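Long-range contacts in uncharacterized protein (Bacteroides eggerthii, PDB 4FTD), which is of unknown function but folds as a six-bladed beta-propeller joined to an immunoglobulin-like domain, and may act in carbohydrate metabolism: residues V299-R304 / A339-V344; P291-A296 / Y311-I316. All blocks are in the same frame, centred on the assembly; numbering follows the deposited sequence.

Interaction 1: residues V299-R304 / A339-V344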
ATOM      1  N   VAL A 299       8.701  12.383  15.084  1.00 39.88           N
ATOM      2  CA  VAL A 299       8.071  11.305  14.291  1.00 42.88           C
ATOM      3  C   VAL A 299       7.444  11.935  13.062  1.00 41.76           C
ATOM      4  O   VAL A 299       6.311  12.401  13.076  1.00 41.55           O
ATOM      5  CB  VAL A 299       7.052  10.472  15.095  1.00 42.31           C
ATOM      6  CG1 VAL A 299       6.607   9.212  14.295  1.00 39.06           C
ATOM      7  CG2 VAL A 299       7.666  10.097  16.452  1.00 41.16           C
ATOM      8  N   THR A 300       8.225  11.956  11.983  1.00 40.65           N
ATOM      9  CA  THR A 300       7.867  12.659  10.735  1.00 42.44           C
ATOM     10  C   THR A 300       8.677  12.034   9.595  1.00 43.12           C
ATOM     11  O   THR A 300       9.751  11.445   9.833  1.00 38.28           O
ATOM     12  CB  THR A 300       8.165  14.171  10.846  1.00 45.53           C
ATOM     13  OG1 THR A 300       7.728  14.871   9.677  1.00 41.74           O
ATOM     14  CG2 THR A 300       9.663  14.417  11.115  1.00 34.43           C
ATOM     15  N   ASN A 301       8.152  12.142   8.375  1.00 39.00           N
ATOM     16  CA  ASN A 301       8.759  11.551   7.217  1.00 37.67           C
ATOM     17  C   ASN A 301       8.431  12.334   5.990  1.00 40.71           C
ATOM     18  O   ASN A 301       7.393  12.951   5.920  1.00 41.05           O
ATOM     19  CB  ASN A 301       8.228  10.133   6.976  1.00 39.30           C
ATOM     20  CG  ASN A 301       8.622   9.113   8.051  1.00 44.94           C
ATOM     21  OD1 ASN A 301       7.807   8.787   8.883  1.00 43.39           O
ATOM     22  ND2 ASN A 301       9.865   8.606   8.018  1.00 35.64           N
ATOM     23  N   VAL A 302       9.300  12.197   5.008  1.00 38.91           N
ATOM     24  CA  VAL A 302       9.251  12.857   3.701  1.00 39.98           C
ATOM     25  C   VAL A 302       9.602  11.802   2.627  1.00 40.03           C
ATOM     26  O   VAL A 302      10.764  11.364   2.532  1.00 39.47           O
ATOM     27  CB  VAL A 302      10.234  14.072   3.606  1.00 41.56           C
ATOM     28  CG1 VAL A 302      10.169  14.705   2.207  1.00 43.02           C
ATOM     29  CG2 VAL A 302       9.922  15.168   4.646  1.00 38.73           C
ATOM     30  N   TYR A 303       8.621  11.399   1.820  1.00 40.78           N
ATOM     31  CA  TYR A 303       8.806  10.353   0.812  1.00 40.57           C
ATOM     32  C   TYR A 303       8.350  10.784  -0.580  1.00 42.26           C
ATOM     33  O   TYR A 303       7.251  11.343  -0.782  1.00 47.93           O
ATOM     34  CB  TYR A 303       8.096   9.028   1.200  1.00 41.57           C
ATOM     35  CG  TYR A 303       8.802   8.252   2.298  1.00 38.48           C
ATOM     36  CD1 TYR A 303      10.047   7.695   2.090  1.00 40.59           C
ATOM     37  CD2 TYR A 303       8.208   8.028   3.502  1.00 41.67           C
ATOM     38  CE1 TYR A 303      10.727   7.019   3.084  1.00 37.03           C
ATOM     39  CE2 TYR A 303       8.858   7.363   4.505  1.00 38.30           C
ATOM     40  CZ  TYR A 303      10.110   6.833   4.299  1.00 44.81           C
ATOM     41  OH  TYR A 303      10.723   6.163   5.320  1.00 40.71           O
ATOM     42  N   ARG A 304       9.245  10.544  -1.532  1.00 44.66           N
ATOM     43  CA  ARG A 304       9.057  10.874  -2.943  1.00 45.61           C
ATOM     44  C   ARG A 304       7.840  10.184  -3.545  1.00 46.37           C
ATOM     45  O   ARG A 304       7.602   9.040  -3.288  1.00 44.79           O
ATOM     46  CB  ARG A 304      10.303  10.480  -3.732  1.00 51.41           C
ATOM     47  CG  ARG A 304      10.376  11.048  -5.136  1.00 53.67           C
ATOM     48  CD  ARG A 304      11.755  10.820  -5.724  1.00 59.65           C
ATOM     49  NE  ARG A 304      11.788  11.253  -7.111  1.00 80.07           N
ATOM     50  CZ  ARG A 304      12.762  10.990  -7.986  1.00 93.81           C
ATOM     51  NH1 ARG A 304      13.830  10.270  -7.644  1.00 82.34           N
ATOM     52  NH2 ARG A 304      12.659  11.446  -9.235  1.00 92.89           N
ATOM     53  N   ALA A 339      -0.791   9.775  10.914  1.00 44.10           N
ATOM     54  CA  ALA A 339      -0.253   9.057   9.773  1.00 44.50           C
ATOM     55  C   ALA A 339       1.149   9.597   9.499  1.00 51.58           C
ATOM     56  O   ALA A 339       1.373  10.798   9.356  1.00 42.36           O
ATOM     57  CB  ALA A 339      -1.125   9.218   8.541  1.00 46.26           C
ATOM     58  N   VAL A 340       2.088   8.677   9.486  1.00 40.65           N
ATOM     59  CA  VAL A 340       3.478   8.931   9.185  1.00 41.24           C
ATOM     60  C   VAL A 340       3.932   7.909   8.122  1.00 40.41           C
ATOM     61  O   VAL A 340       3.155   7.069   7.665  1.00 40.24           O
ATOM     62  CB  VAL A 340       4.388   8.915  10.467  1.00 39.49           C
ATOM     63  CG1 VAL A 340       3.942  10.013  11.457  1.00 40.55           C
ATOM     64  CG2 VAL A 340       4.426   7.559  11.159  1.00 37.56           C
ATOM     65  N   ALA A 341       5.162   8.069   7.661  1.00 38.61           N
ATOM     66  CA  ALA A 341       5.732   7.266   6.569  1.00 44.71           C
ATOM     67  C   ALA A 341       4.808   7.146   5.311  1.00 46.09           C
ATOM     68  O   ALA A 341       4.556   6.059   4.843  1.00 40.96           O
ATOM     69  CB  ALA A 341       6.133   5.892   7.108  1.00 34.58           C
ATOM     70  N   PRO A 342       4.320   8.280   4.767  1.00 41.54           N
ATOM     71  CA  PRO A 342       3.369   8.275   3.626  1.00 46.01           C
ATOM     72  C   PRO A 342       4.001   7.865   2.298  1.00 43.83           C
ATOM     73  O   PRO A 342       4.868   8.594   1.772  1.00 46.19           O
ATOM     74  CB  PRO A 342       2.887   9.745   3.562  1.00 42.46           C
ATOM     75  CG  PRO A 342       4.025  10.515   4.129  1.00 39.59           C
ATOM     76  CD  PRO A 342       4.679   9.646   5.150  1.00 42.65           C
ATOM     77  N   LYS A 343       3.605   6.695   1.779  1.00 42.18           N
ATOM     78  CA  LYS A 343       4.127   6.201   0.509  1.00 46.16           C
ATOM     79  C   LYS A 343       3.013   5.985  -0.506  1.00 49.00           C
ATOM     80  O   LYS A 343       1.998   5.354  -0.206  1.00 48.11           O
ATOM     81  CB  LYS A 343       4.914   4.890   0.712  1.00 45.99           C
ATOM     82  CG  LYS A 343       6.116   5.039   1.633  1.00 42.14           C
ATOM     83  CD  LYS A 343       7.111   3.877   1.617  1.00 40.26           C
ATOM     84  CE  LYS A 343       8.296   4.176   2.539  1.00 41.80           C
ATOM     85  NZ  LYS A 343       9.299   3.045   2.618  1.00 47.63           N
ATOM     86  N   VAL A 344       3.213   6.502  -1.703  1.00 42.83           N
ATOM     87  CA  VAL A 344       2.247   6.332  -2.799  1.00 46.80           C
ATOM     88  C   VAL A 344       2.586   5.058  -3.570  1.00 51.90           C
ATOM     89  O   VAL A 344       3.695   4.909  -4.023  1.00 52.21           O
ATOM     90  CB  VAL A 344       2.235   7.537  -3.744  1.00 48.10           C
ATOM     91  CG1 VAL A 344       1.297   7.284  -4.941  1.00 48.40           C
ATOM     92  CG2 VAL A 344       1.851   8.793  -2.975  1.00 45.97           C
TER
HETATM   93  O   HOH W   1       5.116   9.408  -0.800  1.00 47.95           O
HETATM   94  O   HOH W   2       5.909   6.522  -4.744  1.00 56.98           O

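Interaction 2: residues P291-A296 / Y311-I316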
ATOM      1  N   PRO A 291      13.346  24.040   6.116  1.00 53.41           N
ATOM      2  CA  PRO A 291      12.491  24.383   7.251  1.00 55.23           C
ATOM      3  C   PRO A 291      11.431  23.308   7.554  1.00 54.28           C
ATOM      4  O   PRO A 291      10.858  22.712   6.647  1.00 59.21           O
ATOM      5  CB  PRO A 291      11.839  25.695   6.786  1.00 62.74           C
ATOM      6  CG  PRO A 291      11.699  25.486   5.309  1.00 65.56           C
ATOM      7  CD  PRO A 291      12.998  24.832   4.917  1.00 65.07           C
ATOM      8  N   SER A 292      11.255  22.990   8.832  1.00 50.89           N
ATOM      9  CA  SER A 292      10.194  22.067   9.276  1.00 49.24           C
ATOM     10  C   SER A 292       9.305  22.859  10.228  1.00 54.19           C
ATOM     11  O   SER A 292       9.305  24.086  10.176  1.00 49.53           O
ATOM     12  CB  SER A 292      10.798  20.873   9.981  1.00 44.64           C
ATOM     13  OG  SER A 292       9.787  19.986  10.386  1.00 44.90           O
ATOM     14  N   LYS A 293       8.528  22.207  11.084  1.00 45.73           N
ATOM     15  CA  LYS A 293       7.715  22.993  12.063  1.00 49.03           C
ATOM     16  C   LYS A 293       7.489  22.085  13.243  1.00 50.04           C
ATOM     17  O   LYS A 293       7.477  20.864  13.065  1.00 44.84           O
ATOM     18  CB  LYS A 293       6.422  23.464  11.440  1.00 51.69           C
ATOM     19  CG  LYS A 293       5.412  22.379  11.100  1.00 60.89           C
ATOM     20  CD  LYS A 293       4.662  22.659   9.802  1.00 66.45           C
ATOM     21  CE  LYS A 293       3.375  23.381   9.941  1.00 73.75           C
ATOM     22  NZ  LYS A 293       2.752  23.483   8.570  1.00 66.04           N
ATOM     23  N   SER A 294       7.325  22.672  14.430  1.00 53.34           N
ATOM     24  CA  SER A 294       7.263  21.894  15.675  1.00 55.49           C
ATOM     25  C   SER A 294       6.174  20.820  15.639  1.00 53.68           C
ATOM     26  O   SER A 294       6.381  19.760  16.186  1.00 49.06           O
ATOM     27  CB  SER A 294       7.093  22.786  16.912  1.00 50.08           C
ATOM     28  OG  SER A 294       5.837  23.361  16.834  1.00 60.83           O
ATOM     29  N   ASP A 295       5.071  21.073  14.937  1.00 49.13           N
ATOM     30  CA  ASP A 295       3.982  20.099  14.811  1.00 46.65           C
ATOM     31  C   ASP A 295       4.360  18.808  14.074  1.00 49.71           C
ATOM     32  O   ASP A 295       3.621  17.844  14.167  1.00 48.70           O
ATOM     33  CB  ASP A 295       2.767  20.679  14.118  1.00 48.43           C
ATOM     34  CG  ASP A 295       1.870  21.508  15.064  1.00 58.35           C
ATOM     35  OD1 ASP A 295       1.847  21.277  16.295  1.00 56.70           O
ATOM     36  OD2 ASP A 295       1.167  22.391  14.558  1.00 65.25           O
ATOM     37  N   ALA A 296       5.455  18.812  13.311  1.00 43.33           N
ATOM     38  CA  ALA A 296       5.969  17.583  12.690  1.00 44.06           C
ATOM     39  C   ALA A 296       6.408  16.605  13.768  1.00 43.03           C
ATOM     40  O   ALA A 296       6.218  15.402  13.619  1.00 40.86           O
ATOM     41  CB  ALA A 296       7.149  17.870  11.758  1.00 41.11           C
ATOM     42  N   TYR A 311       7.050  15.265  -3.202  1.00 50.29           N
ATOM     43  CA  TYR A 311       7.165  14.391  -2.022  1.00 45.03           C
ATOM     44  C   TYR A 311       5.953  14.571  -1.137  1.00 41.71           C
ATOM     45  O   TYR A 311       5.251  15.594  -1.240  1.00 49.86           O
ATOM     46  CB  TYR A 311       8.418  14.763  -1.194  1.00 43.74           C
ATOM     47  CG  TYR A 311       9.722  14.596  -1.949  1.00 46.47           C
ATOM     48  CD1 TYR A 311      10.084  15.471  -2.995  1.00 51.72           C
ATOM     49  CD2 TYR A 311      10.592  13.551  -1.641  1.00 50.53           C
ATOM     50  CE1 TYR A 311      11.260  15.280  -3.706  1.00 57.71           C
ATOM     51  CE2 TYR A 311      11.775  13.374  -2.338  1.00 54.27           C
ATOM     52  CZ  TYR A 311      12.104  14.237  -3.368  1.00 58.71           C
ATOM     53  OH  TYR A 311      13.263  14.018  -4.068  1.00 56.52           O
ATOM     54  N   LEU A 312       5.720  13.595  -0.258  1.00 49.50           N
ATOM     55  CA  LEU A 312       4.667  13.705   0.727  1.00 43.73           C
ATOM     56  C   LEU A 312       5.364  13.821   2.077  1.00 45.06           C
ATOM     57  O   LEU A 312       6.235  13.052   2.401  1.00 43.57           O
ATOM     58  CB  LEU A 312       3.709  12.532   0.684  1.00 45.03           C
ATOM     59  CG  LEU A 312       2.823  12.325  -0.532  1.00 49.20           C
ATOM     60  CD1 LEU A 312       1.929  11.127  -0.221  1.00 44.39           C
ATOM     61  CD2 LEU A 312       1.995  13.584  -0.824  1.00 46.66           C
ATOM     62  N   TRP A 313       4.995  14.843   2.836  1.00 45.48           N
ATOM     63  CA  TRP A 313       5.496  15.060   4.171  1.00 44.53           C
ATOM     64  C   TRP A 313       4.345  14.908   5.144  1.00 45.23           C
ATOM     65  O   TRP A 313       3.264  15.429   4.912  1.00 42.00           O
ATOM     66  CB  TRP A 313       6.043  16.476   4.265  1.00 45.42           C
ATOM     67  CG  TRP A 313       6.457  16.960   5.624  1.00 44.36           C
ATOM     68  CD1 TRP A 313       7.025  16.223   6.633  1.00 43.23           C
ATOM     69  CD2 TRP A 313       6.431  18.304   6.091  1.00 46.88           C
ATOM     70  NE1 TRP A 313       7.308  17.011   7.705  1.00 44.98           N
ATOM     71  CE2 TRP A 313       6.984  18.304   7.396  1.00 42.64           C
ATOM     72  CE3 TRP A 313       5.982  19.515   5.544  1.00 49.08           C
ATOM     73  CZ2 TRP A 313       7.090  19.454   8.168  1.00 46.33           C
ATOM     74  CZ3 TRP A 313       6.095  20.684   6.318  1.00 52.71           C
ATOM     75  CH2 TRP A 313       6.650  20.642   7.614  1.00 54.41           C
ATOM     76  N   SER A 314       4.569  14.146   6.201  1.00 42.79           N
ATOM     77  CA  SER A 314       3.650  14.107   7.315  1.00 46.21           C
ATOM     78  C   SER A 314       4.385  13.885   8.632  1.00 44.61           C
ATOM     79  O   SER A 314       5.595  13.519   8.670  1.00 43.38           O
ATOM     80  CB  SER A 314       2.525  13.078   7.115  1.00 44.38           C
ATOM     81  OG  SER A 314       2.945  11.757   7.442  1.00 39.61           O
ATOM     82  N   GLY A 315       3.628  14.140   9.704  1.00 47.76           N
ATOM     83  CA  GLY A 315       4.095  14.023  11.081  1.00 45.27           C
ATOM     84  C   GLY A 315       2.910  13.903  12.036  1.00 40.84           C
ATOM     85  O   GLY A 315       1.737  13.846  11.610  1.00 44.96           O
ATOM     86  N   ILE A 316       3.210  13.897  13.320  1.00 44.79           N
ATOM     87  CA  ILE A 316       2.208  13.671  14.349  1.00 44.71           C
ATOM     88  C   ILE A 316       1.063  14.660  14.258  1.00 50.21           C
ATOM     89  O   ILE A 316      -0.098  14.256  14.289  1.00 50.77           O
ATOM     90  CB  ILE A 316       2.834  13.575  15.773  1.00 47.94           C
ATOM     91  CG1 ILE A 316       3.851  12.408  15.841  1.00 43.73           C
ATOM     92  CG2 ILE A 316       1.761  13.364  16.818  1.00 41.12           C
ATOM     93  CD1 ILE A 316       3.313  11.028  15.469  1.00 43.04           C
TER

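Interaction 1: residues V299-R304 / A339-V344
Tyr-303 and Lys-343 meet where two neighbouring blades of the six-bladed beta-propeller come together. Strand 300-304 is the first strand of one blade and strand 342-347 belongs to the next. Their short segments run nearly parallel, 13° apart, as the inner strands of successive propeller blades do, and side chains rather than a backbone ladder join them.

The N-terminal half is buried at every touching residue. Val-299 and Val-340 meet through their CG1 methyls at 4.0 Å. Beside them, OD1 of Asn-301 accepts a weak hydrogen bond from the backbone N of Ala-341, 3.0 Å away but bent to 133° at the hydrogen. That amide sits at the corner where the chain leaves strand 339-340 and turns into strand 342-347, so the bond ties the turn to the adjacent blade. CD of Pro-342 packs against CB of Asn-301.

Packing is close round Tyr-303 too: its CB lies against O of Pro-342, and CA of Ala-341 sits at the ring edge, in plane, 3.7 Å from CE2. Lys-343 starts with CG anti to its carbonyl carbon (chi1 -61°) and stays extended beyond it, which carries CE over the centre of the ring, 3.6 Å from the centroid, in a CH-pi contact. The ammonium NZ also lies over this face, 4.5 Å from the centroid, a cation-pi contact, although its stronger partner is Asp-415, with which it forms a salt bridge. A glycerol, probably from the crystallisation liquor, lies about 4 Å from the lysine side chain.

The loose side lies at this partly exposed lysine end, where water takes over between the backbones: one molecule donates both to O of Tyr-303, at 2.9 Å, and to O of Pro-342, at 2.7 Å.

Interaction 2: residues P291-A296 / Y311-I316
The carbonyl oxygen of Ala-296 is approached by two groups at the end of strand 311-315. N of Ile-316 gives it a weak hydrogen bond, long at 3.4 Å though fairly straight at 152°, and CA of Gly-315 adds a CA-H...O contact at 3.6 Å. A beta carbon on Gly-315 would point toward the other segment and come too near this oxygen, so the bare CA is what permits the approach. The short 3-10 segment 294-296 is closed by its own bond from N of Ala-296 to O of Lys-293, 2.9 Å long.

The rest of the contact gathers around Trp-313. Its CG is anti to the backbone N (chi1 173°), and the benzo part of the indole reaches the 291-296 loop. CB of Ala-296 and OG of Ser-292 both meet CZ2, the hydroxyl oxygen at 3.5 Å. Lys-293 crosses the indole obliquely: CG takes the crowded position between backbone N and carbonyl carbon, and the bend at chi2 sets CD 3.6 Å from CH2. The aliphatic part thus packs on the tryptophan, while chi3 turns the chain beyond CD and NZ continues to a salt bridge with Glu-329.

The indole N-H has its polar partner in OG1 of Thr-300, which helps fix the rotation of the ring. Phe-271, in the preceding blade, meets the indole with its plane turned by about 85°. Asp-295 faces a different partner, pairing through OD1 with NE of Arg-317. Packed on a tryptophan of the second strand, the loop leads from the last strand of one blade to the first of the next, the blade-to-blade connection of a beta-propeller.

How the interactions relate
From the N terminus, the chain passes from the end of strand 281-291 through segment 291-296, then forms strand 300-304, turns back through 311-315, and reaches 339-344 in the following blade. Interaction 2 closes the shorter loop, with 14 residues between its segments; interaction 1 closes a longer one of 34. Their segments alternate along the chain, so the two closures cross. Strands 300-304 and 311-315 are antiparallel neighbours in one sheet; OG1 of Thr-300 is hydrogen-bonded to O of Ser-314, and OG of Ser-314 to O of Ala-339. Three successive blades are thus tied together: interaction 2 holds the loop arriving from the preceding blade against the middle one, and interaction 1 joins the middle blade to the next.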